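Local coordinates for hydrophilic protein, virA protein (Chromobacterium violaceum, PDB 3BO6) that acts as a phosphothreonine lyase effector, probably removing phosphate from phosphothreonine in host signalling proteins by beta-elimination, at residues P38-S41 with G42-S46; V116-M119 with E120-D123; R90-V93 with P94-F97; F49-Q53 with G54-E58. All coordinates share one frame; numbering follows the deposited sequence.

Contact 1: P38-S41 with G42-S46; sequences PDYS and GMRQS
D39 opens the short helix 40-44 by gripping its first turn twice, and this is the tight part of the contact. Its OD1 accepts from G42 N at 2.9 Å, and its carbonyl O from M43 N at 2.9 Å, with M43 CB 3.6 Å from the same D39 O. With CG between the backbone N and the carbonyl carbon (chi1 67°), the carboxylate folds back over the turn. A short acid suits this N-cap, since its negative charge probably interacts favourably with the positive end of the helix dipole. On the protein side P38 CB packs on M43 CB at 4.4 Å; beyond CB the M43 chain is modelled in two conformers. Beside it, the Y40 ring has R44 CD lying obliquely to it at 4.3 Å, where R44 N also bonds to Y40 O. The solvent side is looser and held through water. One water donates to S41 O at 2.7 Å and accepts from Q45 NE2 at 3.0 Å. S41 OG and R44 NH1 also meet it, but both residues have two modelled conformers, so these links are less certain. In the modelled conformer R44 NE pairs with D118. At the far end, S46 N and OG approach M43 O from the same face of its plane. An aspartate N-cap with P38 and M43 packed across it is the hydrophobic staple of a helix start.

Contact 2: V116-M119 with E120-D123; sequences VTDM and ERVD
The D118 carboxylate carries R121 CG over one face, 3.4 Å from OD2, while R44 NE, in the modelled conformer, comes to OD1 from the other side of the plane in a salt bridge. E120 N also bonds to OD1, at 3.0 Å on the anti side and 34° out of plane, so the arginine and the turn amide help to fix the rotation of the group. The R121 guanidinium is turned 37° from the carboxylate, and its NH2 stays 5.1 Å from OD2, too far for an ion pair. Having CG anti to the backbone N (chi1 -177°) lets D118 reach forward to E120 N, forming an Asx turn. Aspartate has the right length for this. D118 O takes V122 N nearly head-on at 3.0 Å and R121 N from above the carbonyl plane at 3.1 Å. On the buried side, T117 CG2 presses on V122 CB at 3.5 Å, a close contact between beta-branched chains crossing near a right angle. M119 SD runs alongside V122 CG1 at 4.1 Å. The turn leaves strand 113-117 beside strand 65-70, with helix 40-44 at the D118 carboxylate and V93 of helix 93-104 against M119.

Contact 3: R90-V93 with P94-F97; sequences REQV and PQAF
Q95 folds back over Q92 at the start of helix 93-104, where Q92 occupies the N-cap position. Q95 CB sits 3.6 Å from Q92 O. Beyond CG the chain bends (chi2 97°) instead of extending into solvent, and this brings CD to 3.9 Å from Q92 CA. OE1 lies over Q92 CA at 3.4 Å, close to the carbonyl oxygens of Q92 and E91, which offer it no proton. On the other branch, Q95 NE2 donates to a water at 2.8 Å, and that water donates to E91 O at 3.0 Å. Glutamine suits this exposed place because its flexible chain can carry the amide to a water that also meets the carbonyl of E91, just before the cap. The Q92 side chain crosses it at about a right angle, with the amide planes 55° apart, and leads away so that OE1 accepts from M172 N. Beneath the side chains the first helical bonds form, from A96 N to Q92 O at 2.9 Å and from F97 N to V93 O at 2.8 Å. P94 lies ahead of these donors, in the first turn, where a residue without an N-H costs the helix no bond. V93, A96 and F97 are the buried residues: V93 meets Y40 and V116, A96 meets F134, and F97 lies among M43, W114, V116 and F134. E91 divides its carboxylate, with OE1 accepting from Q89 NE2 while OE2 takes R90 NE at 3.0 Å, a salt bridge on the syn side that lies in the arginine's guanidinium plane.

Contact 4: F49-Q53 with G54-E58; sequences FAMSQ and GFQLE
A50 and S52 pair with L57 and F55 as antiparallel hydrogen-bonded pairs in a two-residue hairpin, strands 49-52 and 55-58 inclined at 143° and joined by a type I' turn from S52 to F55. L57 N reaches A50 O at 2.7 Å, and nearer the turn F55 N reaches S52 O at 2.9 Å. Q53 and G54 take positive phi angles, and at G54 the missing CB avoids a collision with the Q53 carbonyl. On one face M51 and Q56, a non-hydrogen-bonded pair, lie side by side and point the same way. The M51 chain bends twice beyond CG, at chi2 and chi3, laying SD 3.5 Å from Q56 CG and CE 3.5 Å from F55 O, over the G54-F55 peptide. An unbranched thioether can follow the backbone in this way. F49 adds its ring obliquely, its CE1 edge 4.1 Å from Q56 CG, while M51 SD also lies against Q56 CA. On the other face A50 CB packs on L57 CB at 4.2 Å, and S52 CB approaches L57 CD1. The small A50 and S52, on the face of L57, let it pack against them, while L57 also meets S46 and A68. The F55 ring turns an edge to the turn carbonyls, with CD1 3.5 Å from Q53 O. The strands are therefore joined by backbone hydrogen bonds, and the side chains that meet across them add apolar contact rather than charge pairing.

In the fold
Contact 1 is the hub. Its centre lies about 10 Å from that of contact 4 and about 13 Å from those of contacts 2 and 3, and it touches all three. Y40 OH reaches contact 2 through probable hydrogen bonds to T117 O, at 2.6 Å, and to M119 N. P38 O lies 3.3 Å from F97 CE2 of contact 3, and P38 CD lies 3.3 Å from S52 OG of contact 4. Contacts 2 and 3 meet directly, M119 CE lying 3.6 Å from R90 CG. Contact 4 stands apart from both, about 7 Å away at the nearest atoms, yet it shares the antiparallel sheet with contact 2.

Contact 1: P38-S41 with G42-S46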
ATOM      1  N   PRO A  38      -1.023  16.358   7.921  1.00 11.98           N
ATOM      2  CA  PRO A  38       0.279  17.008   7.767  1.00 10.00           C
ATOM      3  C   PRO A  38       0.595  17.201   6.288  1.00  8.84           C
ATOM      4  O   PRO A  38       0.019  16.494   5.441  1.00 10.01           O
ATOM      5  CB  PRO A  38       1.262  15.980   8.364  1.00 13.96           C
ATOM      6  CG  PRO A  38       0.437  15.073   9.184  1.00 17.62           C
ATOM      7  CD  PRO A  38      -0.909  15.030   8.547  1.00 11.84           C
ATOM      8  N   ASP A  39       1.481  18.136   5.957  1.00 10.61           N
ATOM      9  CA  ASP A  39       2.055  18.098   4.619  1.00 10.11           C
ATOM     10  C   ASP A  39       3.360  17.303   4.650  1.00  9.79           C
ATOM     11  O   ASP A  39       3.767  16.805   5.702  1.00  8.56           O
ATOM     12  CB  ASP A  39       2.198  19.496   3.982  1.00 11.55           C
ATOM     13  CG  ASP A  39       3.219  20.377   4.679  1.00 11.88           C
ATOM     14  OD1 ASP A  39       3.910  19.911   5.601  1.00 12.28           O
ATOM     15  OD2 ASP A  39       3.306  21.558   4.281  1.00 16.45           O
ATOM     16  N   TYR A  40       4.000  17.167   3.494  1.00  8.94           N
ATOM     17  CA  TYR A  40       5.159  16.290   3.394  1.00  6.35           C
ATOM     18  C   TYR A  40       6.291  16.754   4.318  1.00  8.15           C
ATOM     19  O   TYR A  40       6.842  15.963   5.099  1.00  6.92           O
ATOM     20  CB  TYR A  40       5.645  16.227   1.948  1.00  8.02           C
ATOM     21  CG  TYR A  40       6.849  15.330   1.763  1.00  8.33           C
ATOM     22  CD1 TYR A  40       6.724  13.957   1.793  1.00  7.75           C
ATOM     23  CD2 TYR A  40       8.107  15.869   1.563  1.00  9.20           C
ATOM     24  CE1 TYR A  40       7.826  13.134   1.609  1.00  7.29           C
ATOM     25  CE2 TYR A  40       9.216  15.058   1.382  1.00  8.47           C
ATOM     26  CZ  TYR A  40       9.069  13.697   1.411  1.00  6.55           C
ATOM     27  OH  TYR A  40      10.176  12.882   1.252  1.00  8.01           O
ATOM     28  N   SER A  41       6.644  18.036   4.209  1.00  8.94           N
ATOM     29  CA  SER A  41       7.737  18.588   5.001  0.50  9.17           C
ATOM     30  C   SER A  41       7.431  18.519   6.502  1.00  7.70           C
ATOM     31  O   SER A  41       8.320  18.276   7.306  1.00 10.59           O
ATOM     32  CB  SER A  41       8.032  20.025   4.573  0.50 11.84           C
ATOM     33  OG  SER A  41       9.144  20.535   5.285  0.50 12.58           O
ATOM     34  N   GLY A  42       6.169  18.711   6.870  1.00  8.51           N
ATOM     35  CA  GLY A  42       5.754  18.601   8.259  1.00 12.81           C
ATOM     36  C   GLY A  42       5.878  17.190   8.799  1.00 12.31           C
ATOM     37  O   GLY A  42       6.322  16.966   9.932  1.00 13.48           O
ATOM     38  N   MET A  43       5.470  16.222   7.991  1.00  9.49           N
ATOM     39  CA  MET A  43       5.621  14.855   8.442  0.50  9.40           C
ATOM     40  C   MET A  43       7.088  14.512   8.732  1.00 11.96           C
ATOM     41  O   MET A  43       7.368  13.712   9.639  1.00 10.48           O
ATOM     42  CB  MET A  43       4.996  13.863   7.473  0.50 11.35           C
ATOM     43  CG  MET A  43       5.044  12.457   8.021  0.50 11.22           C
ATOM     44  SD  MET A  43       3.857  11.359   7.258  0.50  8.71           S
ATOM     45  CE  MET A  43       4.223   9.863   8.164  0.50  4.45           C
ATOM     46  N   ARG A  44       8.030  15.150   8.043  1.00 13.04           N
ATOM     47  CA  ARG A  44       9.450  14.966   8.354  0.70 16.78           C
ATOM     48  C   ARG A  44       9.787  15.390   9.786  1.00 17.96           C
ATOM     49  O   ARG A  44      10.749  14.887  10.392  1.00 22.65           O
ATOM     50  CB  ARG A  44      10.316  15.754   7.370  0.70 19.07           C
ATOM     51  CG  ARG A  44      10.150  15.354   5.909  0.70 14.05           C
ATOM     52  CD  ARG A  44      11.208  16.034   5.035  0.70 19.67           C
ATOM     53  NE  ARG A  44      12.531  15.474   5.279  0.70 17.88           N
ATOM     54  CZ  ARG A  44      13.544  16.125   5.839  0.70 17.25           C
ATOM     55  NH1 ARG A  44      13.412  17.397   6.194  0.70 21.28           N
ATOM     56  NH2 ARG A  44      14.703  15.503   6.024  0.70 18.90           N
ATOM     57  N   GLN A  45       9.007  16.318  10.326  1.00 17.93           N
ATOM     58  CA  GLN A  45       9.269  16.863  11.653  1.00 18.25           C
ATOM     59  C   GLN A  45       8.596  16.084  12.769  1.00 17.99           C
ATOM     60  O   GLN A  45       8.591  16.515  13.925  1.00 20.61           O
ATOM     61  CB  GLN A  45       8.853  18.334  11.714  1.00 18.12           C
ATOM     62  CG  GLN A  45       9.653  19.196  10.779  1.00 18.80           C
ATOM     63  CD  GLN A  45      11.135  19.105  11.068  1.00 20.01           C
ATOM     64  OE1 GLN A  45      11.547  19.070  12.234  1.00 20.83           O
ATOM     65  NE2 GLN A  45      11.948  19.070  10.015  1.00 16.85           N
ATOM     66  N   SER A  46       8.048  14.922  12.436  1.00 13.82           N
ATOM     67  CA  SER A  46       7.368  14.126  13.444  1.00 19.25           C
ATOM     68  C   SER A  46       8.350  13.694  14.503  1.00 19.27           C
ATOM     69  O   SER A  46       7.972  13.426  15.643  1.00 19.70           O
ATOM     70  CB  SER A  46       6.746  12.887  12.819  1.00 13.31           C
ATOM     71  OG  SER A  46       5.766  13.255  11.875  1.00 14.07           O
TER
HETATM   72  O   HOH W   1      10.864  19.160   7.166  1.00 15.15           O

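Contact 2: V116-M119 with E120-D123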
ATOM      1  N   VAL A 116       6.544   6.678   3.660  0.70  3.92           N
ATOM      2  CA  VAL A 116       6.970   7.448   2.509  0.70  5.16           C
ATOM      3  C   VAL A 116       8.461   7.751   2.637  0.70  6.41           C
ATOM      4  O   VAL A 116       8.958   8.014   3.731  0.70  4.50           O
ATOM      5  CB  VAL A 116       6.131   8.755   2.342  0.70  5.59           C
ATOM      6  CG1 VAL A 116       6.342   9.708   3.514  0.70  4.79           C
ATOM      7  CG2 VAL A 116       6.440   9.432   1.030  0.70  7.08           C
ATOM      8  N   THR A 117       9.181   7.719   1.526  1.00  4.93           N
ATOM      9  CA  THR A 117      10.608   7.896   1.614  1.00  5.63           C
ATOM     10  C   THR A 117      10.864   9.362   1.932  1.00  5.34           C
ATOM     11  O   THR A 117      10.156  10.260   1.442  1.00  6.80           O
ATOM     12  CB  THR A 117      11.148   7.663   0.191  1.00  4.94           C
ATOM     13  OG1 THR A 117      10.825   6.328  -0.216  1.00  5.53           O
ATOM     14  CG2 THR A 117      12.678   7.881   0.102  1.00  5.62           C
ATOM     15  N   ASP A 118      11.887   9.601   2.745  1.00  6.03           N
ATOM     16  CA  ASP A 118      12.386  10.947   2.992  1.00  9.02           C
ATOM     17  C   ASP A 118      13.358  11.303   1.878  1.00  7.00           C
ATOM     18  O   ASP A 118      14.502  10.808   1.836  1.00  7.21           O
ATOM     19  CB  ASP A 118      13.094  11.002   4.348  1.00  7.95           C
ATOM     20  CG  ASP A 118      13.589  12.406   4.695  1.00 10.74           C
ATOM     21  OD1 ASP A 118      13.648  13.258   3.783  1.00 12.30           O
ATOM     22  OD2 ASP A 118      13.910  12.629   5.872  1.00 16.29           O
ATOM     23  N   MET A 119      12.936  12.188   0.991  1.00  7.56           N
ATOM     24  CA  MET A 119      13.697  12.469  -0.218  1.00  9.06           C
ATOM     25  C   MET A 119      14.965  13.281   0.050  1.00 10.55           C
ATOM     26  O   MET A 119      15.831  13.385  -0.815  1.00 12.30           O
ATOM     27  CB  MET A 119      12.811  13.179  -1.248  1.00  7.78           C
ATOM     28  CG  MET A 119      11.618  12.321  -1.718  1.00 10.13           C
ATOM     29  SD  MET A 119      12.038  10.660  -2.324  1.00  9.02           S
ATOM     30  CE  MET A 119      12.851  11.052  -3.856  1.00 10.81           C
ATOM     31  N   GLU A 120      15.068  13.855   1.243  1.00  9.08           N
ATOM     32  CA  GLU A 120      16.287  14.564   1.631  1.00  9.62           C
ATOM     33  C   GLU A 120      17.394  13.625   2.111  1.00 11.53           C
ATOM     34  O   GLU A 120      18.570  14.001   2.136  1.00 17.86           O
ATOM     35  CB  GLU A 120      15.970  15.598   2.711  1.00 12.07           C
ATOM     36  CG  GLU A 120      14.962  16.634   2.273  1.00 19.37           C
ATOM     37  CD  GLU A 120      15.439  17.435   1.079  1.00 31.51           C
ATOM     38  OE1 GLU A 120      14.609  17.724   0.193  1.00 34.09           O
ATOM     39  OE2 GLU A 120      16.645  17.772   1.026  1.00 29.51           O
ATOM     40  N   ARG A 121      17.030  12.410   2.493  1.00  8.23           N
ATOM     41  CA  ARG A 121      18.007  11.473   3.053  1.00  9.28           C
ATOM     42  C   ARG A 121      18.300  10.299   2.120  1.00  9.32           C
ATOM     43  O   ARG A 121      19.394   9.733   2.149  1.00 10.04           O
ATOM     44  CB  ARG A 121      17.502  10.922   4.391  1.00 11.31           C
ATOM     45  CG  ARG A 121      17.258  11.969   5.466  1.00 19.62           C
ATOM     46  CD  ARG A 121      18.552  12.582   5.971  1.00 33.68           C
ATOM     47  NE  ARG A 121      18.843  13.868   5.340  1.00 47.55           N
ATOM     48  CZ  ARG A 121      18.638  15.049   5.918  1.00 53.20           C
ATOM     49  NH1 ARG A 121      18.935  16.168   5.271  1.00 52.71           N
ATOM     50  NH2 ARG A 121      18.141  15.116   7.146  1.00 56.63           N
ATOM     51  N   VAL A 122      17.320   9.893   1.322  1.00  6.83           N
ATOM     52  CA  VAL A 122      17.478   8.713   0.488  1.00  7.50           C
ATOM     53  C   VAL A 122      18.600   8.871  -0.560  1.00  8.46           C
ATOM     54  O   VAL A 122      18.914   9.983  -1.030  1.00  8.25           O
ATOM     55  CB  VAL A 122      16.125   8.381  -0.203  1.00  5.22           C
ATOM     56  CG1 VAL A 122      15.843   9.391  -1.321  1.00  9.51           C
ATOM     57  CG2 VAL A 122      16.120   6.948  -0.732  1.00  6.63           C
ATOM     58  N   ASP A 123      19.213   7.740  -0.904  1.00  5.90           N
ATOM     59  CA  ASP A 123      20.069   7.639  -2.083  1.00  7.26           C
ATOM     60  C   ASP A 123      19.186   7.966  -3.293  1.00  6.98           C
ATOM     61  O   ASP A 123      18.179   7.303  -3.518  1.00  8.12           O
ATOM     62  CB  ASP A 123      20.602   6.202  -2.127  1.00  8.31           C
ATOM     63  CG  ASP A 123      21.152   5.781  -3.489  1.00 10.20           C
ATOM     64  OD1 ASP A 123      21.333   6.608  -4.404  1.00 10.53           O
ATOM     65  OD2 ASP A 123      21.408   4.564  -3.633  1.00 14.66           O
TER
HETATM   66  O   HOH W   2      15.608  16.471  -2.019  1.00 45.87           O

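Contact 3: R90-V93 with P94-F97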
ATOM      1  N   ARG A  90      10.411  11.216  -9.331  1.00  8.41           N
ATOM      2  CA  ARG A  90      11.257  11.484  -8.166  1.00  8.55           C
ATOM      3  C   ARG A  90      11.102  12.883  -7.568  1.00 10.34           C
ATOM      4  O   ARG A  90      11.066  13.035  -6.359  1.00 13.96           O
ATOM      5  CB  ARG A  90      12.723  11.223  -8.522  1.00 10.16           C
ATOM      6  CG  ARG A  90      13.722  11.446  -7.374  1.00 12.38           C
ATOM      7  CD  ARG A  90      15.147  11.023  -7.763  1.00 15.09           C
ATOM      8  NE  ARG A  90      15.635  11.722  -8.954  1.00 14.58           N
ATOM      9  CZ  ARG A  90      16.641  11.290  -9.708  1.00 21.32           C
ATOM     10  NH1 ARG A  90      17.275  10.164  -9.390  1.00 20.26           N
ATOM     11  NH2 ARG A  90      17.025  11.984 -10.771  1.00 22.12           N
ATOM     12  N   GLU A  91      11.000  13.901  -8.416  1.00  9.07           N
ATOM     13  CA  GLU A  91      10.914  15.280  -7.935  1.00 11.65           C
ATOM     14  C   GLU A  91       9.509  15.703  -7.468  1.00 11.17           C
ATOM     15  O   GLU A  91       9.317  16.826  -6.978  1.00 12.56           O
ATOM     16  CB  GLU A  91      11.439  16.245  -9.013  1.00 13.75           C
ATOM     17  CG  GLU A  91      12.974  16.272  -9.148  1.00 19.40           C
ATOM     18  CD  GLU A  91      13.549  15.067  -9.883  1.00 23.37           C
ATOM     19  OE1 GLU A  91      13.018  14.706 -10.949  1.00 30.76           O
ATOM     20  OE2 GLU A  91      14.548  14.485  -9.399  1.00 27.64           O
ATOM     21  N   GLN A  92       8.533  14.808  -7.620  1.00  8.50           N
ATOM     22  CA  GLN A  92       7.133  15.125  -7.318  1.00  7.38           C
ATOM     23  C   GLN A  92       6.596  14.474  -6.028  1.00  6.20           C
ATOM     24  O   GLN A  92       5.402  14.511  -5.764  1.00  8.39           O
ATOM     25  CB  GLN A  92       6.234  14.755  -8.511  1.00  9.97           C
ATOM     26  CG  GLN A  92       6.525  15.598  -9.759  1.00 10.67           C
ATOM     27  CD  GLN A  92       5.715  15.189 -10.971  1.00 16.98           C
ATOM     28  OE1 GLN A  92       4.839  14.341 -10.882  1.00 17.95           O
ATOM     29  NE2 GLN A  92       6.030  15.775 -12.122  1.00 25.70           N
ATOM     30  N   VAL A  93       7.471  13.901  -5.213  1.00  8.76           N
ATOM     31  CA  VAL A  93       7.000  13.252  -3.991  1.00  7.37           C
ATOM     32  C   VAL A  93       6.197  14.168  -3.046  1.00  8.20           C
ATOM     33  O   VAL A  93       5.146  13.777  -2.567  1.00  8.92           O
ATOM     34  CB  VAL A  93       8.142  12.505  -3.269  1.00  8.51           C
ATOM     35  CG1 VAL A  93       7.652  11.926  -1.969  1.00  9.61           C
ATOM     36  CG2 VAL A  93       8.669  11.397  -4.169  1.00 11.04           C
ATOM     37  N   PRO A  94       6.679  15.395  -2.770  1.00  9.40           N
ATOM     38  CA  PRO A  94       5.865  16.240  -1.891  1.00  7.68           C
ATOM     39  C   PRO A  94       4.471  16.522  -2.466  1.00  8.64           C
ATOM     40  O   PRO A  94       3.498  16.525  -1.713  1.00 10.10           O
ATOM     41  CB  PRO A  94       6.700  17.530  -1.770  1.00 10.54           C
ATOM     42  CG  PRO A  94       8.079  17.082  -1.986  1.00 10.73           C
ATOM     43  CD  PRO A  94       7.989  16.003  -3.046  1.00 12.71           C
ATOM     44  N   GLN A  95       4.372  16.760  -3.775  1.00  7.71           N
ATOM     45  CA  GLN A  95       3.081  16.973  -4.417  1.00  9.75           C
ATOM     46  C   GLN A  95       2.206  15.716  -4.373  1.00  8.54           C
ATOM     47  O   GLN A  95       0.991  15.800  -4.198  1.00  7.47           O
ATOM     48  CB  GLN A  95       3.257  17.409  -5.879  1.00 10.07           C
ATOM     49  CG  GLN A  95       3.968  18.721  -6.073  1.00 19.18           C
ATOM     50  CD  GLN A  95       5.443  18.541  -6.365  1.00 21.65           C
ATOM     51  OE1 GLN A  95       6.174  17.935  -5.586  1.00 17.27           O
ATOM     52  NE2 GLN A  95       5.887  19.070  -7.501  1.00 28.97           N
ATOM     53  N   ALA A  96       2.814  14.541  -4.547  1.00  6.71           N
ATOM     54  CA  ALA A  96       2.077  13.283  -4.452  1.00  5.42           C
ATOM     55  C   ALA A  96       1.553  13.079  -3.040  1.00  7.50           C
ATOM     56  O   ALA A  96       0.406  12.681  -2.843  1.00  6.12           O
ATOM     57  CB  ALA A  96       2.947  12.115  -4.871  1.00  8.08           C
ATOM     58  N   PHE A  97       2.393  13.376  -2.055  1.00  8.40           N
ATOM     59  CA  PHE A  97       1.959  13.288  -0.669  1.00  5.81           C
ATOM     60  C   PHE A  97       0.733  14.189  -0.427  1.00  7.29           C
ATOM     61  O   PHE A  97      -0.251  13.777   0.206  1.00  7.57           O
ATOM     62  CB  PHE A  97       3.117  13.662   0.275  1.00  8.00           C
ATOM     63  CG  PHE A  97       2.806  13.436   1.731  1.00  5.75           C
ATOM     64  CD1 PHE A  97       3.233  12.282   2.363  1.00  7.76           C
ATOM     65  CD2 PHE A  97       2.099  14.387   2.465  1.00  6.57           C
ATOM     66  CE1 PHE A  97       2.950  12.063   3.698  1.00  6.96           C
ATOM     67  CE2 PHE A  97       1.809  14.176   3.815  1.00  6.41           C
ATOM     68  CZ  PHE A  97       2.246  13.019   4.433  1.00  8.01           C
TER
HETATM   69  O   HOH W   3       8.468  19.274  -8.513  1.00 47.78           O

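Contact 4: F49-Q53 with G54-E58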
ATOM      1  N   PHE A  49       7.806  11.337  17.804  1.00 25.18           N
ATOM      2  CA  PHE A  49       6.388  11.044  17.933  1.00 24.21           C
ATOM      3  C   PHE A  49       5.550  12.270  17.606  1.00 21.61           C
ATOM      4  O   PHE A  49       5.794  13.369  18.118  1.00 20.79           O
ATOM      5  CB  PHE A  49       6.081  10.577  19.358  1.00 27.97           C
ATOM      6  CG  PHE A  49       4.615  10.360  19.629  1.00 28.61           C
ATOM      7  CD1 PHE A  49       3.983   9.204  19.203  1.00 31.30           C
ATOM      8  CD2 PHE A  49       3.874  11.307  20.318  1.00 30.00           C
ATOM      9  CE1 PHE A  49       2.636   8.999  19.452  1.00 31.30           C
ATOM     10  CE2 PHE A  49       2.528  11.108  20.568  1.00 36.08           C
ATOM     11  CZ  PHE A  49       1.911   9.949  20.135  1.00 31.14           C
ATOM     12  N   ALA A  50       4.572  12.078  16.730  1.00 14.75           N
ATOM     13  CA  ALA A  50       3.548  13.084  16.463  1.00 12.21           C
ATOM     14  C   ALA A  50       2.291  12.331  16.086  1.00  9.96           C
ATOM     15  O   ALA A  50       2.349  11.121  15.876  1.00 12.74           O
ATOM     16  CB  ALA A  50       3.975  14.006  15.341  1.00 11.48           C
ATOM     17  N   MET A  51       1.166  13.030  16.016  1.00 12.13           N
ATOM     18  CA  MET A  51      -0.117  12.400  15.686  1.00 12.94           C
ATOM     19  C   MET A  51      -0.916  13.235  14.694  1.00 11.62           C
ATOM     20  O   MET A  51      -0.907  14.475  14.752  1.00 14.81           O
ATOM     21  CB  MET A  51      -0.996  12.247  16.935  1.00 16.97           C
ATOM     22  CG  MET A  51      -0.465  11.354  18.024  1.00 16.05           C
ATOM     23  SD  MET A  51      -0.617   9.603  17.623  1.00 20.02           S
ATOM     24  CE  MET A  51      -2.325   9.452  17.094  1.00 14.14           C
ATOM     25  N   SER A  52      -1.627  12.552  13.800  1.00 10.67           N
ATOM     26  CA  SER A  52      -2.647  13.202  12.982  1.00 10.02           C
ATOM     27  C   SER A  52      -3.716  12.191  12.603  1.00 11.23           C
ATOM     28  O   SER A  52      -3.389  11.092  12.150  1.00 10.48           O
ATOM     29  CB  SER A  52      -2.034  13.819  11.731  1.00 15.85           C
ATOM     30  OG  SER A  52      -3.038  14.499  10.983  1.00 16.90           O
ATOM     31  N   GLN A  53      -4.979  12.557  12.799  1.00 11.19           N
ATOM     32  CA  GLN A  53      -6.113  11.719  12.413  1.00  9.22           C
ATOM     33  C   GLN A  53      -6.050  10.313  12.998  1.00  7.95           C
ATOM     34  O   GLN A  53      -6.481   9.346  12.365  1.00  9.56           O
ATOM     35  CB  GLN A  53      -6.226  11.652  10.888  1.00 13.50           C
ATOM     36  CG  GLN A  53      -6.444  13.021  10.237  1.00 20.48           C
ATOM     37  CD  GLN A  53      -7.861  13.527  10.420  1.00 23.62           C
ATOM     38  OE1 GLN A  53      -8.741  12.789  10.863  1.00 25.65           O
ATOM     39  NE2 GLN A  53      -8.092  14.787  10.073  1.00 26.50           N
ATOM     40  N   GLY A  54      -5.492  10.191  14.196  1.00  9.29           N
ATOM     41  CA  GLY A  54      -5.390   8.884  14.830  1.00 10.48           C
ATOM     42  C   GLY A  54      -4.236   8.015  14.354  1.00  8.85           C
ATOM     43  O   GLY A  54      -4.104   6.868  14.796  1.00 11.21           O
ATOM     44  N   PHE A  55      -3.395   8.558  13.472  1.00  8.50           N
ATOM     45  CA  PHE A  55      -2.179   7.879  13.032  1.00  6.75           C
ATOM     46  C   PHE A  55      -0.986   8.421  13.833  1.00  7.36           C
ATOM     47  O   PHE A  55      -0.801   9.638  13.936  1.00  9.26           O
ATOM     48  CB  PHE A  55      -1.941   8.117  11.526  1.00  7.23           C
ATOM     49  CG  PHE A  55      -2.818   7.296  10.613  1.00  5.04           C
ATOM     50  CD1 PHE A  55      -4.137   7.663  10.360  1.00  6.47           C
ATOM     51  CD2 PHE A  55      -2.318   6.160   9.989  1.00  9.27           C
ATOM     52  CE1 PHE A  55      -4.932   6.891   9.508  1.00  6.38           C
ATOM     53  CE2 PHE A  55      -3.098   5.407   9.143  1.00  7.69           C
ATOM     54  CZ  PHE A  55      -4.405   5.757   8.903  1.00  6.72           C
ATOM     55  N   GLN A  56      -0.205   7.524  14.427  1.00  6.85           N
ATOM     56  CA  GLN A  56       1.073   7.878  15.031  1.00  6.70           C
ATOM     57  C   GLN A  56       2.089   8.113  13.927  1.00  8.02           C
ATOM     58  O   GLN A  56       2.200   7.301  13.004  1.00  9.76           O
ATOM     59  CB  GLN A  56       1.548   6.737  15.929  1.00  9.06           C
ATOM     60  CG  GLN A  56       0.578   6.394  17.058  1.00 18.58           C
ATOM     61  CD  GLN A  56       1.096   5.314  17.995  1.00 32.72           C
ATOM     62  OE1 GLN A  56       0.470   4.998  19.003  1.00 36.96           O
ATOM     63  NE2 GLN A  56       2.247   4.750  17.668  1.00 42.44           N
ATOM     64  N   LEU A  57       2.833   9.217  14.014  1.00  9.00           N
ATOM     65  CA  LEU A  57       3.820   9.565  13.002  1.00  7.31           C
ATOM     66  C   LEU A  57       5.231   9.507  13.575  1.00  8.38           C
ATOM     67  O   LEU A  57       5.458   9.921  14.716  1.00 10.34           O
ATOM     68  CB  LEU A  57       3.570  10.972  12.466  1.00 12.00           C
ATOM     69  CG  LEU A  57       2.130  11.342  12.107  1.00  8.67           C
ATOM     70  CD1 LEU A  57       2.069  12.798  11.639  1.00 13.54           C
ATOM     71  CD2 LEU A  57       1.619  10.412  11.011  1.00 11.27           C
ATOM     72  N   GLU A  58       6.181   9.044  12.770  1.00  7.75           N
ATOM     73  CA  GLU A  58       7.574   8.940  13.209  1.00  9.47           C
ATOM     74  C   GLU A  58       8.518   9.293  12.083  1.00 10.92           C
ATOM     75  O   GLU A  58       8.345   8.839  10.954  1.00 10.60           O
ATOM     76  CB  GLU A  58       7.871   7.517  13.686  1.00 17.37           C
ATOM     77  CG  GLU A  58       6.942   7.018  14.773  1.00 33.34           C
ATOM     78  CD  GLU A  58       6.908   5.506  14.847  1.00 44.36           C
ATOM     79  OE1 GLU A  58       6.584   4.970  15.927  1.00 46.04           O
ATOM     80  OE2 GLU A  58       7.209   4.852  13.826  1.00 46.99           O
TER